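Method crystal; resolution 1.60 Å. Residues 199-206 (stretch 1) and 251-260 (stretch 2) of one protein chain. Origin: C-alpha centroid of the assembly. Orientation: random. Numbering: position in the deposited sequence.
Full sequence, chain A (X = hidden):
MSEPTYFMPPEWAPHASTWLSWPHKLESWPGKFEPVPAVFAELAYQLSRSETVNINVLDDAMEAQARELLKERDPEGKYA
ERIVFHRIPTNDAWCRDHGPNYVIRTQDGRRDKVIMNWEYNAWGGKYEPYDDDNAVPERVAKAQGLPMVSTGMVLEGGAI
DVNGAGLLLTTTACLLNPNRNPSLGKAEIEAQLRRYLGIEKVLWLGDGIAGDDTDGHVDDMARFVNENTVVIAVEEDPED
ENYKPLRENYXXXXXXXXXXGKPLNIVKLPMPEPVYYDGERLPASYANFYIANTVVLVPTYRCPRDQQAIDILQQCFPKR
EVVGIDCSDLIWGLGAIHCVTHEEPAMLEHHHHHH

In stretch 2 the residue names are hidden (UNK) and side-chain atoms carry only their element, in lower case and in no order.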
# COMPACT_ATOMS: atom_id res chain seq x y z
N ILE A 199 16.77 -5.63 3.15
CA ILE A 199 17.20 -4.40 2.51
C ILE A 199 18.58 -3.98 3.01
O ILE A 199 19.06 -4.48 4.04
CB ILE A 199 16.16 -3.27 2.70
CG1 ILE A 199 15.78 -3.11 4.17
CG2 ILE A 199 14.93 -3.57 1.86
CD1 ILE A 199 16.77 -2.31 4.98
N GLU A 200 19.24 -3.09 2.28
CA GLU A 200 20.58 -2.63 2.62
C GLU A 200 20.69 -1.18 3.06
O GLU A 200 21.59 -0.83 3.84
CB GLU A 200 21.53 -2.85 1.44
CG GLU A 200 22.02 -4.29 1.28
CD GLU A 200 20.91 -5.25 0.91
OE1 GLU A 200 20.34 -5.10 -0.19
OE2 GLU A 200 20.63 -6.16 1.71
N LYS A 201 19.81 -0.33 2.55
CA LYS A 201 19.84 1.08 2.89
C LYS A 201 18.45 1.63 3.13
O LYS A 201 17.55 1.44 2.31
CB LYS A 201 20.52 1.88 1.77
CG LYS A 201 20.71 3.37 2.06
CD LYS A 201 21.44 4.05 0.91
CE LYS A 201 21.73 5.52 1.21
NZ LYS A 201 22.44 6.17 0.07
N VAL A 202 18.27 2.29 4.27
CA VAL A 202 16.99 2.89 4.61
C VAL A 202 17.08 4.39 4.38
O VAL A 202 17.96 5.06 4.91
CB VAL A 202 16.61 2.63 6.08
CG1 VAL A 202 15.27 3.26 6.39
CG2 VAL A 202 16.58 1.13 6.35
N LEU A 203 16.15 4.90 3.58
CA LEU A 203 16.10 6.32 3.26
C LEU A 203 14.99 6.96 4.09
O LEU A 203 13.81 6.71 3.84
CB LEU A 203 15.82 6.51 1.77
CG LEU A 203 16.80 5.87 0.79
CD1 LEU A 203 16.25 5.97 -0.62
CD2 LEU A 203 18.16 6.55 0.88
N TRP A 204 15.37 7.78 5.06
CA TRP A 204 14.39 8.42 5.93
C TRP A 204 13.92 9.80 5.52
O TRP A 204 14.67 10.77 5.60
CB TRP A 204 14.94 8.52 7.36
CG TRP A 204 15.21 7.21 8.02
CD1 TRP A 204 16.34 6.45 7.91
CD2 TRP A 204 14.35 6.53 8.94
NE1 TRP A 204 16.23 5.33 8.70
CE2 TRP A 204 15.02 5.35 9.34
CE3 TRP A 204 13.07 6.80 9.45
CZ2 TRP A 204 14.45 4.45 10.24
CZ3 TRP A 204 12.51 5.90 10.35
CH2 TRP A 204 13.20 4.73 10.73
N LEU A 205 12.67 9.89 5.08
CA LEU A 205 12.08 11.18 4.72
C LEU A 205 11.55 11.78 6.01
O LEU A 205 11.63 11.15 7.07
CB LEU A 205 10.95 11.00 3.70
CG LEU A 205 11.39 10.46 2.34
CD1 LEU A 205 10.16 10.31 1.44
CD2 LEU A 205 12.40 11.41 1.71
N GLY A 206 10.98 12.98 5.93
CA GLY A 206 10.49 13.63 7.13
C GLY A 206 9.03 13.49 7.51
O GLY A 206 8.57 12.41 7.89
N UNK A 251 13.51 18.31 -1.61
CA UNK A 251 14.91 18.72 -1.57
C UNK A 251 15.77 17.62 -0.95
O UNK A 251 16.90 17.40 -1.37
o UNK A 251 14.29 21.82 -3.82
c UNK A 251 14.49 21.25 -1.50
o UNK A 251 16.27 21.19 -3.10
c UNK A 251 15.06 20.03 -0.78
c UNK A 251 15.06 21.43 -2.91
N UNK A 252 15.22 16.93 0.05
CA UNK A 252 15.96 15.84 0.69
C UNK A 252 16.21 14.73 -0.33
O UNK A 252 17.32 14.22 -0.46
c UNK A 252 17.20 14.55 3.17
c UNK A 252 15.82 14.14 2.66
c UNK A 252 14.92 13.75 3.82
c UNK A 252 15.18 15.29 1.88
N UNK A 253 15.17 14.36 -1.08
CA UNK A 253 15.31 13.32 -2.09
C UNK A 253 16.35 13.67 -3.14
O UNK A 253 17.01 12.79 -3.68
c UNK A 253 13.04 12.09 -2.04
c UNK A 253 13.96 13.06 -2.77
c UNK A 253 11.64 12.18 -2.60
c UNK A 253 13.59 10.67 -2.18
N UNK A 254 16.49 14.96 -3.42
CA UNK A 254 17.46 15.40 -4.42
C UNK A 254 18.91 15.24 -3.95
O UNK A 254 19.84 15.46 -4.73
c UNK A 254 16.06 16.50 -7.05
c UNK A 254 15.90 17.04 -5.63
c UNK A 254 17.18 16.86 -4.82
n UNK A 254 16.39 18.75 -8.08
c UNK A 254 16.97 17.39 -7.88
N UNK A 255 19.10 14.85 -2.69
CA UNK A 255 20.44 14.64 -2.15
C UNK A 255 20.67 13.17 -1.83
O UNK A 255 21.77 12.77 -1.47
o UNK A 255 19.91 14.84 0.22
c UNK A 255 20.25 16.89 -1.00
c UNK A 255 20.67 15.43 -0.84
N UNK A 256 19.62 12.36 -1.97
CA UNK A 256 19.71 10.93 -1.68
C UNK A 256 20.24 10.14 -2.87
O UNK A 256 19.99 10.49 -4.03
c UNK A 256 17.84 10.98 0.04
c UNK A 256 16.31 10.24 2.42
se UNK A 256 16.09 10.35 0.50
c UNK A 256 18.35 10.38 -1.26
N UNK A 257 20.97 9.07 -2.59
CA UNK A 257 21.55 8.25 -3.65
C UNK A 257 21.26 6.77 -3.48
O UNK A 257 20.84 6.32 -2.42
c UNK A 257 23.07 8.42 -3.67
c UNK A 257 23.45 9.86 -3.96
o UNK A 257 23.61 8.03 -2.40
N UNK A 258 21.50 6.02 -4.55
CA UNK A 258 21.29 4.59 -4.51
C UNK A 258 22.53 3.95 -3.91
O UNK A 258 23.44 4.65 -3.45
N UNK A 259 22.58 2.62 -3.92
CA UNK A 259 23.74 1.92 -3.37
C UNK A 259 25.02 2.28 -4.13
O UNK A 259 26.11 2.26 -3.56
c UNK A 259 22.26 -0.11 -2.68
c UNK A 259 22.38 0.20 -1.20
c UNK A 259 23.51 0.41 -3.42
c UNK A 259 22.11 -1.60 -2.92
N UNK A 260 24.87 2.63 -5.40
CA UNK A 260 26.01 3.00 -6.24
C UNK A 260 26.47 4.44 -6.02
O UNK A 260 27.39 4.91 -6.69
c UNK A 260 24.38 3.51 -8.13
o UNK A 260 23.80 3.10 -9.16
o UNK A 260 23.96 4.47 -7.45
c UNK A 260 25.67 2.81 -7.72
O HOH W 1 21.53 8.90 0.41
O HOH W 2 24.85 4.90 -0.87

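Position 251 carries five side-chain atoms, three carbons with two oxygens on the third, and none comes within 9 Å of stretch 1. A carboxylate at the end of a three-carbon chain identifies Glu-251, in the helix that enters from earlier in the chain.

Position 252 has four carbons forked at the second, the pattern of leucine rather than isoleucine, whose branch lies at the first. One terminal methyl sits 3.5 Å from Trp-204 O, 3.9 Å from Leu-205 CA and 4.0 Å from Leu-205 CD2. This is Leu-252, with chi1 t and chi2 p, and the methyl making all three approaches is CD2.

Position 253 again has four carbons forked at the second. Its CA-to-CB bond points sideways, but the end of the side chain comes nearer, and the fork carbon lies 3.9 Å from Leu-205 CD2. The residue is Leu-253, the fork carbon its CG.

At position 254, four carbons in a row end in nitrogen, all at least 9 Å from stretch 1: Lys-254. With all four chi angles m, its chain is curled rather than extended.

Position 255 has one carbon bearing an oxygen and a carbon. Valine would have two carbons there and serine no second branch, so this is Thr-255. Its OG1 donates to Leu-252 O at 2.7 Å, and its backbone N reaches the same oxygen at 2.9 Å.

Position 256 is an unbranched chain of two carbons, selenium and one carbon. The terminal carbon lies 3.8 Å from Leu-203 CB and 3.6 Å from Trp-204 O, while the selenium is 4.0 Å from Leu-205 CD2. Selenium settles the matter: Met-256, present as selenomethionine, with these atoms CE and SE. A type I turn from Leu-253 to Met-256, with Met-256 N bonded to Leu-253 O at 3.1 Å, precedes the extended backbone.

Position 257 repeats the carbon, oxygen and carbon pattern. Its CA-to-CB bond points away from stretch 1, and its backbone O accepts a hydrogen bond from Lys-201 NZ at 3.0 Å. The side-chain oxygen is 3.3 Å from Lys-201 NZ, but the angle is too poor for a bond. This is Thr-257, the oxygen OG1.

Position 258 has no side-chain atoms. Water 2 donates to the backbone O of position 258 at 3.0 Å and accepts from Lys-201 NZ at 2.9 Å. The residue is Gly-258.

Position 259 has four carbons forked at the second, one methyl 3.9 Å from Lys-201 CB and 4.1 Å from Glu-200 CB. It is Leu-259, and that methyl is CD2.

Position 260 has two carbons, the second with two oxygens, well clear of stretch 1: Asp-260.

The contact buries 451 Å² and combines apolar packing with hydrogen bonding, direct and through water. Leu-205 packs against Leu-252, Leu-253 and Met-256, and Leu-203 against Met-256. Beyond them, the fully extended Lys-201 brings its ammonium to the loop backbone, where water 1, accepting from Lys-201 NZ at 2.9 Å and Thr-257 N at 3.1 Å, and water 2 supplement the direct bond.

Stretch 2 (251-260) ELLKTMTGLD
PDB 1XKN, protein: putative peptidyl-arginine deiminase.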